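Local coordinates for protein tRNA (guanine-N(1)-)-methyltransferase (Corynebacterium diphtheriae, PDB 7KFF) that probably transfers a methyl group from S-adenosylmethionine to N1 of a guanine in tRNA, at residues E27-L32 against G198-V203; D20-F25 against H161-C166; H51-W56 against T80-A85. All blocks are in the same frame, centred on the assembly; numbering follows the deposited sequence.

Contact 1 (E27-L32 against G198-V203); sequences EYLDPL and GGEVAV. With SAH (S-adenosyl-L-homocysteine), chain C.
Tyr28 and Leu29 pack against Glu200, Val201 and Val203 in a buried side-chain contact between a 3-10 turn, which follows strand 17-23, and the beginning of helix 200-211. The nearest CA atoms, those of Tyr28 and Glu200, are 6.5 Å apart. Tyr28 turns its CG anti to the backbone N (chi1 -152°), and its ring meets the first helical residues obliquely. Ring atom CD1 of Tyr28 is 3.7 Å from CB of Glu200, and farther out OH of Tyr28 is 3.7 Å from CB of Val201, whose side chain runs alongside the ring in the same direction. The same OH makes a weak hydrogen bond to Glu208 of the second subunit. Leu29 spreads its two methyls: its CD2 lies 3.9 Å from CG of Glu200, while its CD1 lies 3.9 Å from CG1 of Val203, the leucine crossing both partners at about a right angle. Glu200 thus offers only its aliphatic part here. A bend at chi2 (79°) leads the carboxylate off to Thr23 OG1 and to a salt bridge with Arg168, which satisfies both buried oxygens. On the ligand side, CA of Gly198 is 3.3 Å from O4' of the bound S-adenosyl-L-homocysteine, and CB of Ala202 is 4.0 Å from its C2, so the helix start separates this ligand from the 27-32 turn. Leu29 continues onto Val21 and Thr23 of strand 17-23 and Val50 of strand 46-52, and Val201 packs on Leu204 of the second subunit, placing the contact between sheet and dimer interface.

Contact 2 (D20-F25 against H161-C166); sequences DVITIF and HIVFAC
Asp20, within strand 17-23, reaches back to His161 at the start of the neighbouring parallel strand 161-165; the axes of 20-23 and 161-165 approach to 4.7 Å with their directions 10° apart. From CB, which lies 4.2 Å from CG2 of Val163, the aspartate passes through CG, anti to its own carbonyl carbon (chi1 -78°), to two oxygens with different partners. OD2 accepts from His161 NE2 at 2.8 Å; the donor meets the anti side of the oxygen, somewhat out of the carboxylate plane, and the carboxylate stands 78° to the imidazole. OD1 is taken by His51 and Arg18, so the buried carboxylate is gripped through both oxygens, an environment that would probably stabilise its negative charge. The backbones are joined by the alternating ladder of a parallel pair: Asp20 N to Ile162 O, Phe164 N to Asp20 O, Ile22 N to Phe164 O, and Cys166 N to Ile22 O at 3.1 Å. Asp20 O also receives a CA-H contact from Val163. On the face bearing Val21 and Phe164, CG1 of Val21 touches SG of Cys166 at 3.6 Å and its CG2 reaches CD1 of Phe164 at 4.1 Å. The other face carries Asp20, Ile22, Val163 and Ala165, with CD1 of Ile22 4.1 Å from CG1 of Val163. At the strand ends, a water accepts from Ile24 N and donates to Cys166 O, and Thr23 OG1, also hydrogen-bonded to Glu200 OE2, closes an ST turn by accepting from Phe25 N. The side chain of Cys166 lies about 6 Å from the bound S-adenosyl-L-homocysteine. Parallel strands sandwiched between helices 79-90 and 200-211 form the alpha/beta core of the SPOUT fold, whose C-terminal part is knotted.

Contact 3 (H51-W56 against T80-A85); sequences HDLRLW and TVWGPA
Leu53 and Trp56 stand on a 3-10 turn at the end of strand 46-52 and meet helix 79-90, the closest CA pair being Trp56 and Val81 at 5.4 Å. CG of Leu53 is anti to the backbone N (chi1 -180°); beyond it, CD1 lies over one face of the Trp82 indole, 3.8 Å from the centroid of the six-membered ring and 11° off its normal, a CH-pi contact. CD2 of Leu53 lies 3.6 Å from NE1 of Trp82, a buried N-H without a partner in the model. Val81 CG1 touches both side chains, 3.8 Å from CD1 of Leu53 and 4.0 Å from CB of Trp56. The Trp56 indole receives CA and CB of Ala85 over one face, the CA 3.5 Å from the centroid of the five-membered ring and 6° off its normal, with CB of Leu55 against the opposite face. NE1 of Trp56 is hydrogen-bonded to Asp88, farther along the helix. Leu53 and Trp82 both continue onto Ile22 of strand 17-23 and Met77 of strand 76-77, joining helix 79-90 to the sheet edge, while Pro84 packs on Arg246 of the second subunit.

Overall arrangement
Contacts 1 and 2 are wholly buried, whereas contact 3 is partly exposed and lies farther from the chain centre. Contact 2 is the middle one, touching both others: its strand 17-23 neighbours strand 46-52 of contact 3, while contacts 1 and 3, centres about 17 Å apart, do not meet. Val203 of contact 1 packs on Phe164 of contact 2, and Ala165 of contact 2 packs on Trp82 of contact 3. Their chemistry follows their place: backbone bonds and a His-carboxylate pair within the sheet, aliphatic and tyrosine packing beside the bound S-adenosyl-L-homocysteine and dimer interface, and aliphatic groups packed over the faces of two separate indoles where a helix covers the edge strand.

Contact 1 (E27-L32 against G198-V203)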
loop_
_atom_site.group_PDB
_atom_site.type_symbol
_atom_site.label_atom_id
_atom_site.label_comp_id
_atom_site.label_asym_id
_atom_site.label_seq_id
_atom_site.Cartn_x
_atom_site.Cartn_y
_atom_site.Cartn_z
ATOM N N GLU A 27 -16.121 -2.680 -8.793
ATOM C CA GLU A 27 -15.440 -1.889 -9.811
ATOM C C GLU A 27 -14.050 -1.452 -9.361
ATOM O O GLU A 27 -13.178 -1.189 -10.209
ATOM C CB GLU A 27 -16.321 -0.682 -10.165
ATOM C CG GLU A 27 -16.647 0.298 -9.006
ATOM C CD GLU A 27 -17.881 -0.046 -8.151
ATOM O OE1 GLU A 27 -18.322 -1.211 -8.099
ATOM O OE2 GLU A 27 -18.424 0.891 -7.526
ATOM N N TYR A 28 -13.816 -1.350 -8.052
ATOM C CA TYR A 28 -12.509 -0.930 -7.559
ATOM C C TYR A 28 -11.438 -1.929 -7.983
ATOM O O TYR A 28 -10.257 -1.580 -8.080
ATOM C CB TYR A 28 -12.559 -0.781 -6.042
ATOM C CG TYR A 28 -11.569 0.242 -5.488
ATOM C CD1 TYR A 28 -10.196 -0.004 -5.502
ATOM C CD2 TYR A 28 -12.005 1.427 -4.932
ATOM C CE1 TYR A 28 -9.291 0.928 -4.990
ATOM C CE2 TYR A 28 -11.103 2.347 -4.408
ATOM C CZ TYR A 28 -9.757 2.088 -4.440
ATOM O OH TYR A 28 -8.856 3.016 -3.920
ATOM N N LEU A 29 -11.825 -3.183 -8.194
ATOM C CA LEU A 29 -10.878 -4.224 -8.547
ATOM C C LEU A 29 -10.644 -4.352 -10.045
ATOM O O LEU A 29 -9.933 -5.267 -10.476
ATOM C CB LEU A 29 -11.287 -5.555 -7.953
ATOM C CG LEU A 29 -11.194 -5.737 -6.445
ATOM C CD1 LEU A 29 -9.775 -5.403 -5.899
ATOM C CD2 LEU A 29 -12.234 -4.923 -5.660
ATOM N N ASP A 30 -11.185 -3.444 -10.836
ATOM C CA ASP A 30 -10.935 -3.473 -12.276
ATOM C C ASP A 30 -9.438 -3.509 -12.621
ATOM O O ASP A 30 -9.067 -4.167 -13.594
ATOM C CB ASP A 30 -11.646 -2.314 -12.983
ATOM C CG ASP A 30 -13.159 -2.515 -13.130
ATOM O OD1 ASP A 30 -13.678 -3.612 -12.846
ATOM O OD2 ASP A 30 -13.831 -1.551 -13.553
ATOM N N PRO A 31 -8.538 -2.885 -11.849
ATOM C CA PRO A 31 -7.109 -2.961 -12.198
ATOM C C PRO A 31 -6.490 -4.338 -12.080
ATOM O O PRO A 31 -5.378 -4.538 -12.600
ATOM C CB PRO A 31 -6.449 -1.934 -11.270
ATOM C CG PRO A 31 -7.539 -0.941 -10.986
ATOM C CD PRO A 31 -8.796 -1.803 -10.872
ATOM N N LEU A 32 -7.166 -5.316 -11.467
ATOM C CA LEU A 32 -6.647 -6.676 -11.505
ATOM C C LEU A 32 -6.643 -7.236 -12.921
ATOM O O LEU A 32 -6.013 -8.268 -13.158
ATOM C CB LEU A 32 -7.472 -7.603 -10.608
ATOM C CG LEU A 32 -7.437 -7.337 -9.108
ATOM C CD1 LEU A 32 -8.358 -8.302 -8.386
ATOM C CD2 LEU A 32 -6.017 -7.472 -8.548
ATOM N N GLY A 198 -10.775 1.779 2.505
ATOM C CA GLY A 198 -11.300 0.439 2.358
ATOM C C GLY A 198 -10.191 -0.546 2.068
ATOM O O GLY A 198 -9.068 -0.171 1.723
ATOM N N GLY A 199 -10.530 -1.818 2.188
ATOM C CA GLY A 199 -9.576 -2.874 1.899
ATOM C C GLY A 199 -9.307 -3.151 0.436
ATOM O O GLY A 199 -8.310 -3.814 0.130
ATOM N N GLU A 200 -10.144 -2.643 -0.473
ATOM C CA GLU A 200 -9.974 -2.938 -1.898
ATOM C C GLU A 200 -8.592 -2.540 -2.423
ATOM O O GLU A 200 -7.955 -3.310 -3.152
ATOM C CB GLU A 200 -11.057 -2.236 -2.703
ATOM C CG GLU A 200 -12.484 -2.784 -2.462
ATOM C CD GLU A 200 -13.196 -2.318 -1.193
ATOM O OE1 GLU A 200 -12.658 -1.504 -0.407
ATOM O OE2 GLU A 200 -14.331 -2.790 -0.999
ATOM N N VAL A 201 -8.127 -1.339 -2.082
ATOM C CA VAL A 201 -6.823 -0.913 -2.585
ATOM C C VAL A 201 -5.717 -1.792 -2.022
ATOM O O VAL A 201 -4.716 -2.046 -2.700
ATOM C CB VAL A 201 -6.570 0.586 -2.340
ATOM C CG1 VAL A 201 -6.303 0.900 -0.869
ATOM C CG2 VAL A 201 -5.428 1.077 -3.199
ATOM N N ALA A 202 -5.880 -2.278 -0.795
ATOM C CA ALA A 202 -4.883 -3.182 -0.234
ATOM C C ALA A 202 -4.853 -4.510 -0.978
ATOM O O ALA A 202 -3.783 -5.108 -1.108
ATOM C CB ALA A 202 -5.177 -3.404 1.244
ATOM N N VAL A 203 -6.003 -4.967 -1.504
ATOM C CA VAL A 203 -6.014 -6.141 -2.372
ATOM C C VAL A 203 -5.156 -5.891 -3.607
ATOM O O VAL A 203 -4.353 -6.736 -4.009
ATOM C CB VAL A 203 -7.451 -6.522 -2.755
ATOM C CG1 VAL A 203 -7.408 -7.684 -3.737
ATOM C CG2 VAL A 203 -8.251 -6.860 -1.502
HETATM N N SAH C . -11.277 2.571 12.629
HETATM C CA SAH C . -10.377 1.727 11.869
HETATM C CB SAH C . -10.484 2.164 10.425
HETATM C CG SAH C . -10.968 1.099 9.458
HETATM S SD SAH C . -10.502 1.746 7.864
HETATM C C SAH C . -8.922 1.828 12.292
HETATM O O SAH C . -8.309 2.890 12.209
HETATM O OXT SAH C . -8.323 0.832 12.698
HETATM C "C5'" SAH C . -11.623 0.766 6.874
HETATM C "C4'" SAH C . -10.983 -0.435 6.208
HETATM O "O4'" SAH C . -9.949 -0.036 5.309
HETATM C "C3'" SAH C . -10.328 -1.483 7.121
HETATM O "O3'" SAH C . -11.269 -2.282 7.741
HETATM C "C2'" SAH C . -9.427 -2.206 6.119
HETATM O "O2'" SAH C . -10.167 -3.096 5.318
HETATM C "C1'" SAH C . -8.964 -1.054 5.254
HETATM N N9 SAH C . -7.691 -0.472 5.716
HETATM C C8 SAH C . -7.491 0.772 6.272
HETATM N N7 SAH C . -6.175 0.955 6.484
HETATM C C5 SAH C . -5.530 -0.176 6.089
HETATM C C6 SAH C . -4.194 -0.552 6.083
HETATM N N6 SAH C . -3.192 0.227 6.540
HETATM N N1 SAH C . -3.870 -1.796 5.592
HETATM C C2 SAH C . -4.847 -2.631 5.107
HETATM N N3 SAH C . -6.161 -2.271 5.096
HETATM C C4 SAH C . -6.477 -1.065 5.586
#

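Contact 2 (D20-F25 against H161-C166)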
loop_
_atom_site.group_PDB
_atom_site.type_symbol
_atom_site.label_atom_id
_atom_site.label_comp_id
_atom_site.label_asym_id
_atom_site.label_seq_id
_atom_site.Cartn_x
_atom_site.Cartn_y
_atom_site.Cartn_z
ATOM N N ASP A 20 -10.086 -14.568 -5.347
ATOM C CA ASP A 20 -11.483 -14.174 -5.205
ATOM C C ASP A 20 -11.532 -13.002 -4.236
ATOM O O ASP A 20 -10.913 -13.045 -3.169
ATOM C CB ASP A 20 -12.343 -15.319 -4.694
ATOM C CG ASP A 20 -12.678 -16.315 -5.769
ATOM O OD1 ASP A 20 -13.554 -16.005 -6.614
ATOM O OD2 ASP A 20 -12.023 -17.380 -5.816
ATOM N N VAL A 21 -12.258 -11.955 -4.599
ATOM C CA VAL A 21 -12.340 -10.738 -3.800
ATOM C C VAL A 21 -13.802 -10.473 -3.486
ATOM O O VAL A 21 -14.631 -10.436 -4.401
ATOM C CB VAL A 21 -11.744 -9.535 -4.551
ATOM C CG1 VAL A 21 -11.727 -8.303 -3.651
ATOM C CG2 VAL A 21 -10.373 -9.840 -5.076
ATOM N N ILE A 22 -14.119 -10.264 -2.210
ATOM C CA ILE A 22 -15.478 -9.961 -1.769
ATOM C C ILE A 22 -15.503 -8.514 -1.292
ATOM O O ILE A 22 -14.703 -8.126 -0.430
ATOM C CB ILE A 22 -15.951 -10.915 -0.662
ATOM C CG1 ILE A 22 -15.797 -12.374 -1.093
ATOM C CG2 ILE A 22 -17.400 -10.611 -0.296
ATOM C CD1 ILE A 22 -15.877 -13.368 0.047
ATOM N N THR A 23 -16.406 -7.718 -1.863
ATOM C CA THR A 23 -16.357 -6.271 -1.726
ATOM C C THR A 23 -17.721 -5.661 -2.022
ATOM O O THR A 23 -18.494 -6.189 -2.818
ATOM C CB THR A 23 -15.307 -5.710 -2.714
ATOM O OG1 THR A 23 -15.418 -4.283 -2.787
ATOM C CG2 THR A 23 -15.524 -6.275 -4.136
ATOM N N ILE A 24 -17.986 -4.494 -1.427
ATOM C CA ILE A 24 -19.151 -3.715 -1.857
ATOM C C ILE A 24 -18.853 -2.785 -3.039
ATOM O O ILE A 24 -19.774 -2.118 -3.535
ATOM C CB ILE A 24 -19.817 -2.932 -0.703
ATOM C CG1 ILE A 24 -18.855 -1.926 -0.090
ATOM C CG2 ILE A 24 -20.416 -3.899 0.319
ATOM C CD1 ILE A 24 -19.530 -0.907 0.802
ATOM N N PHE A 25 -17.612 -2.742 -3.522
ATOM C CA PHE A 25 -17.225 -1.948 -4.693
ATOM C C PHE A 25 -16.459 -2.825 -5.674
ATOM O O PHE A 25 -15.244 -2.645 -5.883
ATOM C CB PHE A 25 -16.363 -0.744 -4.301
ATOM C CG PHE A 25 -17.087 0.262 -3.458
ATOM C CD1 PHE A 25 -18.073 1.052 -4.013
ATOM C CD2 PHE A 25 -16.789 0.411 -2.114
ATOM C CE1 PHE A 25 -18.751 1.975 -3.239
ATOM C CE2 PHE A 25 -17.449 1.352 -1.330
ATOM C CZ PHE A 25 -18.453 2.126 -1.909
ATOM N N HIS A 161 -5.215 -20.683 -4.065
ATOM C CA HIS A 161 -6.474 -19.964 -3.902
ATOM C C HIS A 161 -6.335 -18.989 -2.748
ATOM O O HIS A 161 -6.148 -19.416 -1.595
ATOM C CB HIS A 161 -7.617 -20.941 -3.608
ATOM C CG HIS A 161 -8.969 -20.322 -3.696
ATOM N ND1 HIS A 161 -10.097 -20.910 -3.169
ATOM C CD2 HIS A 161 -9.379 -19.163 -4.262
ATOM C CE1 HIS A 161 -11.144 -20.147 -3.424
ATOM N NE2 HIS A 161 -10.735 -19.076 -4.074
ATOM N N ILE A 162 -6.445 -17.703 -3.067
ATOM C CA ILE A 162 -6.475 -16.630 -2.085
ATOM C C ILE A 162 -7.815 -15.917 -2.194
ATOM O O ILE A 162 -8.212 -15.493 -3.284
ATOM C CB ILE A 162 -5.304 -15.644 -2.245
ATOM C CG1 ILE A 162 -3.959 -16.365 -2.268
ATOM C CG2 ILE A 162 -5.363 -14.631 -1.104
ATOM C CD1 ILE A 162 -2.757 -15.445 -2.469
ATOM N N VAL A 163 -8.503 -15.791 -1.065
ATOM C CA VAL A 163 -9.735 -15.024 -0.934
ATOM C C VAL A 163 -9.411 -13.782 -0.121
ATOM O O VAL A 163 -8.662 -13.854 0.864
ATOM C CB VAL A 163 -10.836 -15.883 -0.279
ATOM C CG1 VAL A 163 -12.106 -15.079 -0.107
ATOM C CG2 VAL A 163 -11.091 -17.143 -1.121
ATOM N N PHE A 164 -9.965 -12.653 -0.533
ATOM C CA PHE A 164 -9.823 -11.382 0.162
ATOM C C PHE A 164 -11.175 -10.887 0.656
ATOM O O PHE A 164 -12.123 -10.812 -0.124
ATOM C CB PHE A 164 -9.247 -10.308 -0.759
ATOM C CG PHE A 164 -7.860 -10.580 -1.252
ATOM C CD1 PHE A 164 -7.667 -11.330 -2.391
ATOM C CD2 PHE A 164 -6.762 -10.001 -0.642
ATOM C CE1 PHE A 164 -6.391 -11.531 -2.902
ATOM C CE2 PHE A 164 -5.490 -10.191 -1.147
ATOM C CZ PHE A 164 -5.306 -10.957 -2.285
ATOM N N ALA A 165 -11.252 -10.520 1.933
ATOM C CA ALA A 165 -12.447 -9.925 2.531
ATOM C C ALA A 165 -12.181 -8.440 2.733
ATOM O O ALA A 165 -11.391 -8.068 3.598
ATOM C CB ALA A 165 -12.784 -10.598 3.859
ATOM N N CYS A 166 -12.827 -7.589 1.933
ATOM C CA CYS A 166 -12.557 -6.155 1.940
ATOM C C CYS A 166 -13.446 -5.401 2.913
ATOM O O CYS A 166 -14.660 -5.329 2.724
ATOM C CB CYS A 166 -12.737 -5.541 0.558
ATOM S SG CYS A 166 -11.686 -6.256 -0.703
HETATM O O HOH W 1 -16.117 -3.861 0.779
#

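Contact 3 (H51-W56 against T80-A85)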
loop_
_atom_site.group_PDB
_atom_site.type_symbol
_atom_site.label_atom_id
_atom_site.label_comp_id
_atom_site.label_asym_id
_atom_site.label_seq_id
_atom_site.Cartn_x
_atom_site.Cartn_y
_atom_site.Cartn_z
ATOM N N HIS A 51 -16.643 -10.413 -6.283
ATOM C CA HIS A 51 -18.004 -10.696 -5.842
ATOM C C HIS A 51 -18.563 -9.545 -5.021
ATOM O O HIS A 51 -17.937 -9.101 -4.058
ATOM C CB HIS A 51 -18.035 -11.961 -4.979
ATOM C CG HIS A 51 -17.305 -13.109 -5.583
ATOM N ND1 HIS A 51 -17.876 -13.936 -6.516
ATOM C CD2 HIS A 51 -16.032 -13.535 -5.423
ATOM C CE1 HIS A 51 -16.995 -14.845 -6.892
ATOM N NE2 HIS A 51 -15.866 -14.622 -6.244
ATOM N N ASP A 52 -19.771 -9.109 -5.384
ATOM C CA ASP A 52 -20.468 -8.066 -4.640
ATOM C C ASP A 52 -21.004 -8.654 -3.347
ATOM O O ASP A 52 -21.892 -9.506 -3.376
ATOM C CB ASP A 52 -21.614 -7.541 -5.509
ATOM C CG ASP A 52 -22.287 -6.297 -4.947
ATOM O OD1 ASP A 52 -22.114 -5.997 -3.757
ATOM O OD2 ASP A 52 -23.006 -5.631 -5.733
ATOM N N LEU A 53 -20.494 -8.170 -2.221
ATOM C CA LEU A 53 -20.955 -8.639 -0.914
ATOM C C LEU A 53 -22.465 -8.533 -0.762
ATOM O O LEU A 53 -23.076 -9.336 -0.042
ATOM C CB LEU A 53 -20.256 -7.814 0.170
ATOM C CG LEU A 53 -20.593 -8.153 1.630
ATOM C CD1 LEU A 53 -20.103 -9.538 2.005
ATOM C CD2 LEU A 53 -20.054 -7.069 2.550
ATOM N N ARG A 54 -23.086 -7.550 -1.416
ATOM C CA ARG A 54 -24.530 -7.372 -1.276
ATOM C C ARG A 54 -25.331 -8.538 -1.832
ATOM O O ARG A 54 -26.514 -8.674 -1.488
ATOM C CB ARG A 54 -24.962 -6.073 -1.947
ATOM C CG ARG A 54 -24.425 -4.866 -1.225
ATOM C CD ARG A 54 -25.068 -3.560 -1.688
ATOM N NE ARG A 54 -24.174 -2.472 -1.316
ATOM C CZ ARG A 54 -24.144 -1.865 -0.136
ATOM N NH1 ARG A 54 -24.987 -2.206 0.826
ATOM N NH2 ARG A 54 -23.245 -0.925 0.084
ATOM N N LEU A 55 -24.728 -9.386 -2.660
ATOM C CA LEU A 55 -25.437 -10.574 -3.111
ATOM C C LEU A 55 -25.898 -11.405 -1.931
ATOM O O LEU A 55 -26.880 -12.137 -2.041
ATOM C CB LEU A 55 -24.520 -11.431 -3.978
ATOM C CG LEU A 55 -24.192 -10.894 -5.366
ATOM C CD1 LEU A 55 -23.148 -11.786 -6.037
ATOM C CD2 LEU A 55 -25.448 -10.805 -6.208
ATOM N N TRP A 56 -25.201 -11.306 -0.799
ATOM C CA TRP A 56 -25.503 -12.092 0.384
ATOM C C TRP A 56 -26.313 -11.320 1.429
ATOM O O TRP A 56 -26.534 -11.829 2.532
ATOM C CB TRP A 56 -24.206 -12.636 0.987
ATOM C CG TRP A 56 -23.581 -13.713 0.150
ATOM C CD1 TRP A 56 -23.854 -15.049 0.214
ATOM C CD2 TRP A 56 -22.600 -13.558 -0.890
ATOM N NE1 TRP A 56 -23.114 -15.732 -0.715
ATOM C CE2 TRP A 56 -22.325 -14.841 -1.399
ATOM C CE3 TRP A 56 -21.918 -12.466 -1.422
ATOM C CZ2 TRP A 56 -21.390 -15.058 -2.406
ATOM C CZ3 TRP A 56 -21.001 -12.677 -2.418
ATOM C CH2 TRP A 56 -20.734 -13.964 -2.902
ATOM N N THR A 80 -23.870 -11.729 9.573
ATOM C CA THR A 80 -24.894 -12.512 8.884
ATOM C C THR A 80 -24.836 -12.359 7.364
ATOM O O THR A 80 -25.477 -13.139 6.646
ATOM C CB THR A 80 -26.290 -12.153 9.391
ATOM O OG1 THR A 80 -26.485 -10.742 9.218
ATOM C CG2 THR A 80 -26.463 -12.540 10.879
ATOM N N VAL A 81 -24.074 -11.391 6.867
ATOM C CA VAL A 81 -23.773 -11.251 5.440
ATOM C C VAL A 81 -22.411 -11.845 5.104
ATOM O O VAL A 81 -22.287 -12.647 4.177
ATOM C CB VAL A 81 -23.880 -9.768 5.028
ATOM C CG1 VAL A 81 -23.560 -9.602 3.543
ATOM C CG2 VAL A 81 -25.272 -9.227 5.352
ATOM N N TRP A 82 -21.388 -11.503 5.898
ATOM C CA TRP A 82 -20.036 -11.971 5.622
ATOM C C TRP A 82 -19.876 -13.486 5.744
ATOM O O TRP A 82 -19.120 -14.090 4.975
ATOM C CB TRP A 82 -19.027 -11.273 6.534
ATOM C CG TRP A 82 -18.513 -10.042 5.918
ATOM C CD1 TRP A 82 -18.804 -8.744 6.261
ATOM C CD2 TRP A 82 -17.606 -9.975 4.817
ATOM N NE1 TRP A 82 -18.113 -7.877 5.438
ATOM C CE2 TRP A 82 -17.387 -8.608 4.532
ATOM C CE3 TRP A 82 -16.964 -10.938 4.039
ATOM C CZ2 TRP A 82 -16.563 -8.194 3.499
ATOM C CZ3 TRP A 82 -16.141 -10.518 3.020
ATOM C CH2 TRP A 82 -15.969 -9.158 2.746
ATOM N N GLY A 83 -20.481 -14.105 6.745
ATOM C CA GLY A 83 -20.299 -15.522 6.957
ATOM C C GLY A 83 -20.744 -16.344 5.760
ATOM O O GLY A 83 -19.980 -17.145 5.202
ATOM N N PRO A 84 -21.992 -16.153 5.321
ATOM C CA PRO A 84 -22.446 -16.869 4.110
ATOM C C PRO A 84 -21.603 -16.570 2.880
ATOM O O PRO A 84 -21.348 -17.477 2.082
ATOM C CB PRO A 84 -23.905 -16.417 3.971
ATOM C CG PRO A 84 -24.313 -16.129 5.413
ATOM C CD PRO A 84 -23.110 -15.489 6.020
ATOM N N ALA A 85 -21.164 -15.317 2.700
ATOM C CA ALA A 85 -20.333 -14.969 1.554
ATOM C C ALA A 85 -19.034 -15.756 1.578
ATOM O O ALA A 85 -18.614 -16.332 0.567
ATOM C CB ALA A 85 -20.060 -13.466 1.568
#